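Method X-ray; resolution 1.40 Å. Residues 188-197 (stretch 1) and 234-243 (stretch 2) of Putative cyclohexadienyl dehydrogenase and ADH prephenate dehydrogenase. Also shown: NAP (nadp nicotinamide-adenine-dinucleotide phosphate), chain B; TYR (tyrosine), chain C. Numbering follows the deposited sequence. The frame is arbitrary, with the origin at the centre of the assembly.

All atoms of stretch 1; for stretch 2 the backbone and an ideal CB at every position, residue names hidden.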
# COMPACT_ATOMS: atom_id res chain seq x y z
N SER A 188 -10.46 6.29 2.84
CA SER A 188 -10.50 5.67 1.52
C SER A 188 -10.19 6.62 0.37
O SER A 188 -9.35 6.34 -0.47
CB SER A 188 -11.90 5.04 1.30
OG SER A 188 -11.97 4.42 0.02
N HIS A 189 -10.91 7.75 0.30
CA HIS A 189 -10.82 8.57 -0.87
C HIS A 189 -9.48 9.30 -1.00
O HIS A 189 -8.86 9.22 -2.06
CB HIS A 189 -12.02 9.52 -0.99
CG HIS A 189 -13.33 8.80 -0.89
ND1 HIS A 189 -14.51 9.45 -0.59
CD2 HIS A 189 -13.63 7.48 -0.96
CE1 HIS A 189 -15.49 8.58 -0.55
NE2 HIS A 189 -14.98 7.36 -0.75
N LEU A 190 -9.06 9.95 0.07
CA LEU A 190 -7.74 10.58 0.08
C LEU A 190 -6.63 9.57 -0.20
O LEU A 190 -5.78 9.81 -1.07
CB LEU A 190 -7.49 11.39 1.36
CG LEU A 190 -6.15 12.15 1.39
CD1 LEU A 190 -6.14 13.22 0.32
CD2 LEU A 190 -5.87 12.76 2.74
N PRO A 191 -6.65 8.39 0.47
CA PRO A 191 -5.59 7.39 0.13
C PRO A 191 -5.54 7.08 -1.37
O PRO A 191 -4.43 7.03 -1.96
CB PRO A 191 -6.01 6.17 0.98
CG PRO A 191 -6.59 6.80 2.21
CD PRO A 191 -7.35 8.02 1.70
N HIS A 192 -6.69 6.87 -2.02
CA HIS A 192 -6.66 6.59 -3.46
C HIS A 192 -6.13 7.77 -4.29
O HIS A 192 -5.36 7.58 -5.22
CB HIS A 192 -8.02 6.10 -3.98
CG HIS A 192 -8.33 4.67 -3.62
ND1 HIS A 192 -8.74 4.27 -2.37
CD2 HIS A 192 -8.30 3.55 -4.38
CE1 HIS A 192 -8.98 2.97 -2.39
NE2 HIS A 192 -8.68 2.51 -3.59
N ILE A 193 -6.61 8.98 -3.99
CA ILE A 193 -6.18 10.18 -4.70
C ILE A 193 -4.66 10.38 -4.61
O ILE A 193 -4.03 10.64 -5.63
CB ILE A 193 -6.91 11.41 -4.15
CG1 ILE A 193 -8.38 11.34 -4.60
CG2 ILE A 193 -6.24 12.72 -4.57
CD1 ILE A 193 -9.31 12.25 -3.79
N ILE A 194 -4.11 10.17 -3.40
CA ILE A 194 -2.69 10.31 -3.20
C ILE A 194 -1.91 9.23 -3.95
O ILE A 194 -0.85 9.51 -4.50
CB ILE A 194 -2.38 10.32 -1.66
CG1 ILE A 194 -3.00 11.53 -0.95
CG2 ILE A 194 -0.92 10.35 -1.41
CD1 ILE A 194 -2.69 12.88 -1.53
N ALA A 195 -2.44 7.99 -3.96
CA ALA A 195 -1.79 6.93 -4.75
C ALA A 195 -1.79 7.27 -6.24
O ALA A 195 -0.77 7.14 -6.91
CB ALA A 195 -2.48 5.60 -4.52
N TYR A 196 -2.93 7.72 -6.77
CA TYR A 196 -2.95 8.13 -8.20
C TYR A 196 -1.91 9.24 -8.44
O TYR A 196 -1.22 9.26 -9.48
CB TYR A 196 -4.34 8.65 -8.59
CG TYR A 196 -5.35 7.56 -8.87
CD1 TYR A 196 -5.17 6.69 -9.94
CD2 TYR A 196 -6.55 7.44 -8.12
CE1 TYR A 196 -6.10 5.71 -10.23
CE2 TYR A 196 -7.50 6.48 -8.44
CZ TYR A 196 -7.29 5.62 -9.50
OH TYR A 196 -8.28 4.68 -9.81
N ASN A 197 -1.80 10.16 -7.49
CA ASN A 197 -0.92 11.30 -7.68
C ASN A 197 0.54 10.86 -7.70
O ASN A 197 1.30 11.29 -8.58
CB ASN A 197 -1.13 12.38 -6.65
CG ASN A 197 -0.47 13.68 -7.08
OD1 ASN A 197 -0.89 14.28 -8.09
ND2 ASN A 197 0.55 14.10 -6.38
N UNK A 234 -15.13 4.42 -11.60
CA UNK A 234 -15.50 4.38 -10.18
C UNK A 234 -14.90 5.57 -9.47
O UNK A 234 -15.57 6.25 -8.70
CB UNK A 234 -15.04 3.08 -9.52
N UNK A 235 -13.58 5.78 -9.66
CA UNK A 235 -12.89 6.80 -8.89
C UNK A 235 -13.11 8.22 -9.39
O UNK A 235 -13.15 9.13 -8.57
CB UNK A 235 -11.39 6.50 -8.88
N UNK A 236 -13.30 8.40 -10.70
CA UNK A 236 -13.79 9.67 -11.22
C UNK A 236 -15.08 10.02 -10.48
O UNK A 236 -15.25 11.15 -9.95
CB UNK A 236 -14.02 9.60 -12.73
N UNK A 237 -16.01 9.07 -10.45
CA UNK A 237 -17.30 9.37 -9.84
C UNK A 237 -17.19 9.71 -8.34
O UNK A 237 -17.90 10.60 -7.85
CB UNK A 237 -18.24 8.18 -10.03
N UNK A 238 -16.36 8.98 -7.58
CA UNK A 238 -16.19 9.33 -6.16
C UNK A 238 -15.69 10.77 -5.99
O UNK A 238 -16.18 11.52 -5.12
CB UNK A 238 -15.21 8.36 -5.49
N UNK A 239 -14.70 11.17 -6.79
CA UNK A 239 -14.16 12.52 -6.69
C UNK A 239 -15.20 13.59 -7.04
O UNK A 239 -15.20 14.69 -6.45
CB UNK A 239 -12.94 12.66 -7.61
N UNK A 240 -16.05 13.27 -7.99
CA UNK A 240 -17.13 14.21 -8.41
C UNK A 240 -18.24 14.31 -7.37
O UNK A 240 -18.91 15.34 -7.25
CB UNK A 240 -17.73 13.77 -9.74
N UNK A 241 -18.49 13.23 -6.65
CA UNK A 241 -19.63 13.13 -5.74
C UNK A 241 -19.33 13.18 -4.25
O UNK A 241 -20.27 13.21 -3.45
CB UNK A 241 -20.37 11.82 -6.03
N UNK A 242 -18.06 13.23 -3.88
CA UNK A 242 -17.72 13.53 -2.47
C UNK A 242 -16.78 14.73 -2.39
O UNK A 242 -15.87 14.77 -1.55
CB UNK A 242 -17.07 12.32 -1.80
N UNK A 243 -17.01 15.71 -3.27
CA UNK A 243 -16.09 16.82 -3.46
C UNK A 243 -15.74 17.56 -2.17
O UNK A 243 -14.55 17.78 -1.89
CB UNK A 243 -16.69 17.81 -4.46
PA NAP B . -17.33 -2.69 -11.57
O1A NAP B . -16.70 -3.99 -11.26
O2A NAP B . -16.74 -1.75 -12.56
O5B NAP B . -18.84 -2.98 -12.05
C5B NAP B . -19.62 -1.94 -12.61
C4B NAP B . -21.06 -2.38 -12.87
O4B NAP B . -21.84 -1.22 -13.14
C3B NAP B . -21.19 -3.23 -14.12
O3B NAP B . -22.34 -4.06 -14.05
C2B NAP B . -21.45 -2.22 -15.20
O2B NAP B . -22.20 -2.75 -16.26
C1B NAP B . -22.31 -1.22 -14.47
N9A NAP B . -22.34 0.17 -15.00
C8A NAP B . -21.31 0.96 -15.28
N7A NAP B . -21.65 2.16 -15.67
C5A NAP B . -23.01 2.15 -15.66
C6A NAP B . -23.98 3.12 -15.98
N6A NAP B . -23.62 4.35 -16.40
N1A NAP B . -25.25 2.79 -15.83
C2A NAP B . -25.56 1.58 -15.41
N3A NAP B . -24.74 0.60 -15.09
C4A NAP B . -23.46 0.92 -15.23
O3 NAP B . -17.62 -1.86 -10.22
PN NAP B . -17.69 -2.26 -8.68
O1N NAP B . -16.32 -2.27 -8.22
O2N NAP B . -18.53 -3.43 -8.48
O5D NAP B . -18.37 -0.94 -8.04
C5D NAP B . -19.76 -0.77 -7.98
C4D NAP B . -20.08 0.18 -6.83
O4D NAP B . -19.51 -0.34 -5.65
C3D NAP B . -19.50 1.55 -6.99
O3D NAP B . -20.43 2.53 -6.56
C2D NAP B . -18.28 1.56 -6.11
O2D NAP B . -18.01 2.86 -5.65
C1D NAP B . -18.78 0.66 -4.98
N1N NAP B . -17.74 -0.09 -4.25
C2N NAP B . -16.65 -0.53 -4.87
C3N NAP B . -15.68 -1.23 -4.20
C7N NAP B . -14.40 -1.73 -4.83
O7N NAP B . -13.47 -2.02 -4.13
N7N NAP B . -14.37 -1.83 -6.14
C4N NAP B . -15.87 -1.47 -2.86
C5N NAP B . -17.02 -1.02 -2.26
C6N NAP B . -17.95 -0.30 -2.95
P2B NAP B . -21.52 -3.09 -17.68
O1X NAP B . -20.26 -3.82 -17.39
O2X NAP B . -22.56 -3.94 -18.36
O3X NAP B . -21.24 -1.79 -18.42
N TYR C . -10.77 -1.37 -3.65
CA TYR C . -10.05 -1.06 -2.39
C TYR C . -8.85 -1.96 -2.27
O TYR C . -8.63 -2.75 -3.19
CB TYR C . -10.96 -1.21 -1.18
CG TYR C . -12.21 -0.33 -1.19
CD1 TYR C . -12.33 0.78 -2.02
CD2 TYR C . -13.26 -0.63 -0.37
CE1 TYR C . -13.47 1.56 -2.02
CE2 TYR C . -14.39 0.15 -0.32
CZ TYR C . -14.52 1.23 -1.15
OH TYR C . -15.67 1.97 -1.16
OXT TYR C . -8.14 -1.88 -1.24

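Position 234 opens the visible helix with its CA-to-CB bond directed sideways, and no atom of stretch 1 lies within 5.5 Å of the ideal CB. Stretch 1 sets little limit here, but a long, flexible apolar chain could run toward the bound ligands. The residue is Met234, modelled as selenomethionine; its SE lies 3.3 Å from N7N of NAP and its CE 3.7 Å from CE1 of the bound tyrosine.

Position 235 points toward stretch 1, its ideal CB 3.7 Å from Tyr196 OH. The helix axes come no closer than 11.0 Å, so there is room for a large side chain, and the flat ring of His192 invites an aromatic one; phenylalanine, tyrosine or tryptophan could each be considered. Trp235 is found, a knob among Ser188, His189, His192 and Tyr196. Its six-membered ring forms an offset stack with His192, centroids 3.9 Å apart and planes at 17°, while Tyr196 turns an edge toward the face of its five-membered ring. The indole also supplies a donor: Trp235 NE1 gives a hydrogen bond to the O of a water 3.2 Å away, which is also 2.9 Å from His192 NE2 and accepts from N of the bound tyrosine at 2.8 Å.

Positions 236 and 237 are out of reach; stretch 1 sets no demand on them, and many residues would suit. Arg236 and Asp237 form a salt bridge, with Arg236 NH2 3.0 Å from Asp237 OD1.

Position 238, one turn after 235, again points toward stretch 1, its ideal CB 4.9 Å from His189 NE2. A compact apolar side chain could cover the imidazole. Val238 does so: CG1 stands 3.4 Å from the centroid of the His189 ring, almost exactly on its normal, a CH-pi contact.

At 239 the bond points sideways, with Ile193 CD1 5.3 Å from the ideal CB, so a small or medium apolar residue such as alanine, cysteine or valine would fit. Cys239 places SG 4.0 Å from Ile193 CD1.

Positions 240 and 241 are loosely specified; Leu240 and His241 occupy them, and His241 ND1 bonds back to Asp237 O at 3.1 Å.

Position 242 leaves helical geometry at phi/psi -124/37, yet points toward stretch 1, its ideal CB 4.0 Å from His189 ND1. A short polar side chain able to donate, such as asparagine, serine or threonine, is attractive. Asn242 ND2 donates to His189 ND1 at 3.1 Å, meeting the imidazole at its edge.

Stretch 1 does not specify position 243; Lys243 occupies it, extended.

Stretch 2 (234-243) MWRDVCLHNK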
# COMPACT_ATOMS: atom_id res chain seq x y z
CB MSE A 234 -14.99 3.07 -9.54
CG MSE A 234 -15.11 3.02 -8.02
SE MSE A 234 -14.64 1.26 -7.39
CE MSE A 234 -14.36 1.85 -5.59
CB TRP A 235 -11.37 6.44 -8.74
CG TRP A 235 -11.28 5.35 -7.72
CD1 TRP A 235 -11.11 4.01 -7.93
CD2 TRP A 235 -11.50 5.51 -6.31
NE1 TRP A 235 -11.19 3.35 -6.73
CE2 TRP A 235 -11.42 4.24 -5.72
CE3 TRP A 235 -11.71 6.62 -5.49
CZ2 TRP A 235 -11.60 4.06 -4.34
CZ3 TRP A 235 -11.91 6.42 -4.16
CH2 TRP A 235 -11.86 5.15 -3.59
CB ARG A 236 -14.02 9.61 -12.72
CG ARG A 236 -14.68 10.87 -13.28
CD ARG A 236 -15.30 10.63 -14.63
NE ARG A 236 -16.45 9.78 -14.51
CZ ARG A 236 -17.07 9.18 -15.51
NH1 ARG A 236 -16.60 9.29 -16.75
NH2 ARG A 236 -18.17 8.47 -15.28
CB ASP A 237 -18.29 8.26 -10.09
CG ASP A 237 -18.83 8.25 -11.51
OD1 ASP A 237 -18.39 9.05 -12.39
OD2 ASP A 237 -19.80 7.45 -11.72
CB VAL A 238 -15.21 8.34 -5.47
CG1 VAL A 238 -14.85 8.80 -4.09
CG2 VAL A 238 -15.83 6.98 -5.35
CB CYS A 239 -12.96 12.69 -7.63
SG CYS A 239 -11.49 11.80 -7.08
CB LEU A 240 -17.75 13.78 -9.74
CG LEU A 240 -16.83 13.89 -10.98
CD1 LEU A 240 -17.43 13.21 -12.20
CD2 LEU A 240 -16.46 15.34 -11.27
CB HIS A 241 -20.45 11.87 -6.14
CG HIS A 241 -21.13 12.08 -7.43
ND1 HIS A 241 -20.72 11.60 -8.64
CD2 HIS A 241 -22.19 12.89 -7.69
CE1 HIS A 241 -21.53 12.06 -9.59
NE2 HIS A 241 -22.42 12.84 -9.03
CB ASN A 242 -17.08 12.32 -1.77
CG ASN A 242 -17.15 12.43 -0.25
OD1 ASN A 242 -18.02 13.11 0.28
ND2 ASN A 242 -16.30 11.70 0.45
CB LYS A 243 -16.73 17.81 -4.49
CG LYS A 243 -15.97 19.11 -4.68
CD LYS A 243 -16.88 20.08 -5.46
CE LYS A 243 -16.24 21.37 -5.69
NZ LYS A 243 -17.18 22.28 -6.36
O HOH W 1 -10.08 0.73 -5.35
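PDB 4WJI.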